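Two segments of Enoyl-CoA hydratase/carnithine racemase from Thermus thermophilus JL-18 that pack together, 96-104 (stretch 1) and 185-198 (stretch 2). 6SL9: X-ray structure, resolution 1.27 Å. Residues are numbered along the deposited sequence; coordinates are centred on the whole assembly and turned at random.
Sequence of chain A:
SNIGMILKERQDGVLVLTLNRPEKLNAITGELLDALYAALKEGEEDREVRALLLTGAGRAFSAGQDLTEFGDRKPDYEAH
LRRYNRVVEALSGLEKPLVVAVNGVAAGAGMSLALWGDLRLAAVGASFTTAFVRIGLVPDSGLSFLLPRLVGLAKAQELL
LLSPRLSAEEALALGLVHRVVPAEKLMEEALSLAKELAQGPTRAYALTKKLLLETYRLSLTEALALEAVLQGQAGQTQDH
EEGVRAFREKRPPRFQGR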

# COMPACT_ATOMS: atom_id res chain seq x y z
N LYS A 96 -2.30 -15.73 18.20
CA LYS A 96 -1.10 -15.43 19.00
C LYS A 96 -0.09 -14.80 18.04
O LYS A 96 -0.09 -15.11 16.84
N PRO A 97 0.78 -13.93 18.54
CA PRO A 97 1.77 -13.30 17.68
C PRO A 97 2.84 -14.32 17.23
O PRO A 97 3.23 -15.18 17.98
N LEU A 98 3.31 -14.12 16.01
CA LEU A 98 4.33 -14.97 15.36
C LEU A 98 5.54 -14.13 15.01
O LEU A 98 5.46 -13.15 14.27
N VAL A 99 6.67 -14.56 15.50
CA VAL A 99 7.97 -14.00 15.11
C VAL A 99 8.58 -14.98 14.12
O VAL A 99 8.55 -16.19 14.36
N VAL A 100 9.18 -14.46 13.03
CA VAL A 100 9.95 -15.32 12.09
C VAL A 100 11.41 -14.91 12.16
O VAL A 100 11.68 -13.70 12.10
N ALA A 101 12.30 -15.88 12.22
CA ALA A 101 13.76 -15.67 12.22
C ALA A 101 14.30 -16.31 10.94
O ALA A 101 14.39 -17.54 10.83
N VAL A 102 14.62 -15.47 9.95
CA VAL A 102 15.08 -15.92 8.63
C VAL A 102 16.61 -16.13 8.68
O VAL A 102 17.37 -15.18 8.64
N ASN A 103 17.01 -17.39 8.84
CA ASN A 103 18.40 -17.79 9.08
C ASN A 103 19.20 -17.97 7.82
O ASN A 103 20.44 -18.05 7.89
N GLY A 104 18.57 -18.02 6.67
CA GLY A 104 19.26 -18.25 5.39
C GLY A 104 18.31 -18.01 4.24
O GLY A 104 17.39 -17.21 4.34
N LYS A 185 23.65 -14.38 16.51
CA LYS A 185 22.75 -13.72 17.49
C LYS A 185 21.28 -13.79 17.08
O LYS A 185 20.40 -13.39 17.85
N LEU A 186 20.98 -14.31 15.89
CA LEU A 186 19.60 -14.24 15.37
C LEU A 186 18.66 -14.95 16.34
O LEU A 186 17.62 -14.35 16.65
N MET A 187 18.92 -16.18 16.73
CA MET A 187 17.95 -16.91 17.57
C MET A 187 17.82 -16.26 18.95
O MET A 187 16.70 -16.13 19.45
N GLU A 188 18.92 -15.77 19.53
CA GLU A 188 18.84 -15.06 20.83
C GLU A 188 17.94 -13.84 20.70
O GLU A 188 17.07 -13.61 21.55
N GLU A 189 18.12 -13.05 19.67
CA GLU A 189 17.33 -11.80 19.51
C GLU A 189 15.87 -12.18 19.20
O GLU A 189 14.96 -11.51 19.72
N ALA A 190 15.65 -13.15 18.33
CA ALA A 190 14.27 -13.48 17.93
C ALA A 190 13.55 -14.05 19.15
O ALA A 190 12.38 -13.77 19.37
N LEU A 191 14.23 -14.89 19.93
CA LEU A 191 13.61 -15.47 21.15
C LEU A 191 13.31 -14.37 22.17
O LEU A 191 12.28 -14.42 22.82
N SER A 192 14.21 -13.43 22.36
CA SER A 192 13.98 -12.31 23.31
C SER A 192 12.71 -11.58 22.89
O SER A 192 11.87 -11.25 23.75
N LEU A 193 12.58 -11.26 21.60
CA LEU A 193 11.38 -10.52 21.14
C LEU A 193 10.13 -11.40 21.34
O LEU A 193 9.11 -10.92 21.82
N ALA A 194 10.18 -12.67 20.98
CA ALA A 194 9.04 -13.58 21.17
C ALA A 194 8.66 -13.66 22.65
O ALA A 194 7.48 -13.67 22.96
N LYS A 195 9.64 -13.68 23.55
CA LYS A 195 9.35 -13.73 25.00
C LYS A 195 8.66 -12.45 25.45
O LYS A 195 7.82 -12.49 26.32
N GLU A 196 9.06 -11.31 24.90
CA GLU A 196 8.42 -10.02 25.24
C GLU A 196 6.98 -10.09 24.76
O GLU A 196 6.08 -9.73 25.51
N LEU A 197 6.76 -10.57 23.54
CA LEU A 197 5.38 -10.69 23.02
C LEU A 197 4.57 -11.66 23.86
O LEU A 197 3.41 -11.47 24.04
N ALA A 198 5.19 -12.71 24.37
CA ALA A 198 4.51 -13.71 25.19
C ALA A 198 4.11 -13.14 26.57
O ALA A 198 3.36 -13.81 27.27

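A helix laid against a strand meets it through every second strand residue and one side of its own surface, and the enoyl-CoA hydratase/carnithine racemase of Thermus thermophilus JL-18 gives a compact example. Strand 98-102 and helix 186-197 run almost exactly antiparallel, at 175°, with their axes 8.7 Å apart at closest approach. Pro97, Val99 and Ala101 point toward the helix, whereas Leu98, Val100 and Val102 point away.

Lys185 stays out of reach of the strand. Leu186 is the first residue to point in. With chi1 t and chi2 p, it sets CG 3.9 Å from Ala101 CB and extends CD2 past the end of the strand, where it lies 3.7 Å from Val102 O and 3.9 Å from Asn103 CB. Asn103, chi1 p, offers this leucine its aliphatic part, while its amide group finds hydrogen bonds elsewhere in the structure. Met187 leaves the helix sideways, but its m, m, m conformation folds the chain back so that SD comes within 4.0 Å of Ala101 CB. Glu188 and Glu189 do not reach the strand.

One turn on from Leu186, Ala190 points straight at the strand. Its CB sits 3.8 Å from Ala101 CB, and the small size of both side chains fits the close backbone approach here, with their CA atoms 6.1 Å apart. The same methyl is 4.3 Å from Val99 CG1. Leu191 points away and Ser192 is out of reach, so the next contact comes from Leu193. This residue, t and p, points toward the strand yet touches it lightly, its CG 4.3 Å from Val99 CG2. Ala194, directed sideways, brings CB to 4.0 Å from Val99 CG2; the two CA atoms are separated by 6.2 Å.

Lys195 and Glu196 again fall outside the contact. Leu197 then closes it in a different rotamer from the earlier leucines, chi1 m and chi2 t. Its CD1 packs 3.6 Å from Val99 CG2, and its CB rests 3.9 Å from Pro97 CG on the C-gamma-endo ring.

Val99, held at chi1 t, is thus the centre of the arrangement: it touches four helix residues and has the largest area covered by the other stretch. No hydrogen bond crosses between the stretches. Within stretch 2 the backbone is linked by regular i to i+4 hydrogen bonds, such as Ala194 N to Ala190 O at 2.9 Å, and the two segments, which bury 407 Å² between them, are held together by apolar packing.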

# COMPACT_ATOMS: atom_id res chain seq x y z
CB LYS A 96 -0.57 -16.69 19.66
CG LYS A 96 -1.59 -17.31 20.59
CD LYS A 96 -1.21 -18.62 21.25
CE LYS A 96 -2.35 -19.16 22.08
NZ LYS A 96 -2.01 -20.38 22.84
CB PRO A 97 2.40 -12.24 18.57
CG PRO A 97 2.19 -12.73 19.97
CD PRO A 97 0.83 -13.39 19.91
CB LEU A 98 3.73 -15.61 14.10
CG LEU A 98 4.69 -16.42 13.23
CD1 LEU A 98 5.18 -17.63 13.98
CD2 LEU A 98 4.04 -16.84 11.92
CB VAL A 99 8.89 -13.82 16.33
CG1 VAL A 99 10.26 -13.35 15.94
CG2 VAL A 99 8.29 -12.88 17.35
CB VAL A 100 9.37 -15.21 10.67
CG1 VAL A 100 10.33 -15.78 9.64
CG2 VAL A 100 8.05 -15.92 10.60
CB ALA A 101 14.38 -16.25 13.44
CB VAL A 102 14.66 -15.00 7.49
CG1 VAL A 102 15.03 -15.60 6.16
CG2 VAL A 102 13.16 -14.73 7.51
CB ASN A 103 18.44 -19.05 9.93
CG ASN A 103 17.69 -20.18 9.26
OD1 ASN A 103 16.47 -20.12 9.12
ND2 ASN A 103 18.44 -21.17 8.76
CB LYS A 185 23.18 -12.27 17.63
CG LYS A 185 24.56 -12.08 18.26
CD LYS A 185 24.62 -12.48 19.70
CE LYS A 185 25.78 -11.82 20.41
NZ LYS A 185 26.58 -12.82 21.15
CB LEU A 186 19.54 -14.87 13.98
CG LEU A 186 18.11 -15.03 13.44
CD1 LEU A 186 17.45 -13.69 13.19
CD2 LEU A 186 18.07 -15.84 12.17
CB MET A 187 18.26 -18.40 17.65
CG MET A 187 17.93 -19.11 16.32
SD MET A 187 16.19 -18.94 15.85
CE MET A 187 15.45 -19.93 17.16
CB GLU A 188 20.27 -14.69 21.27
CG GLU A 188 20.35 -14.06 22.66
CD GLU A 188 21.68 -13.40 23.00
OE1 GLU A 188 21.70 -12.57 23.94
OE2 GLU A 188 22.67 -13.71 22.34
CB GLU A 189 17.98 -10.90 18.43
CG GLU A 189 19.33 -10.36 18.83
CD GLU A 189 19.64 -8.91 18.64
OE1 GLU A 189 20.86 -8.60 18.66
OE2 GLU A 189 18.70 -8.07 18.63
CB ALA A 190 14.29 -14.47 16.77
CB LEU A 191 14.45 -16.59 21.73
CG LEU A 191 13.77 -17.33 22.85
CD1 LEU A 191 12.47 -18.00 22.44
CD2 LEU A 191 14.72 -18.38 23.39
CB SER A 192 15.19 -11.39 23.32
OG SER A 192 14.94 -10.31 24.17
CB LEU A 193 11.57 -10.16 19.66
CG LEU A 193 10.36 -9.52 18.97
CD1 LEU A 193 9.99 -8.25 19.67
CD2 LEU A 193 10.62 -9.27 17.51
CB ALA A 194 9.34 -14.92 20.57
CB LYS A 195 10.60 -14.06 25.79
CG LYS A 195 10.99 -15.53 25.75
CD LYS A 195 12.27 -15.79 26.53
CE LYS A 195 12.63 -17.25 26.59
NZ LYS A 195 13.75 -17.52 27.51
CB GLU A 196 9.14 -8.86 24.56
CG GLU A 196 10.52 -8.49 25.07
CD GLU A 196 11.07 -7.17 24.53
OE1 GLU A 196 10.30 -6.42 23.86
OE2 GLU A 196 12.26 -6.88 24.83
CB LEU A 197 5.38 -11.09 21.55
CG LEU A 197 5.95 -10.02 20.61
CD1 LEU A 197 6.32 -10.62 19.28
CD2 LEU A 197 4.93 -8.89 20.40
CB ALA A 198 5.43 -14.89 25.39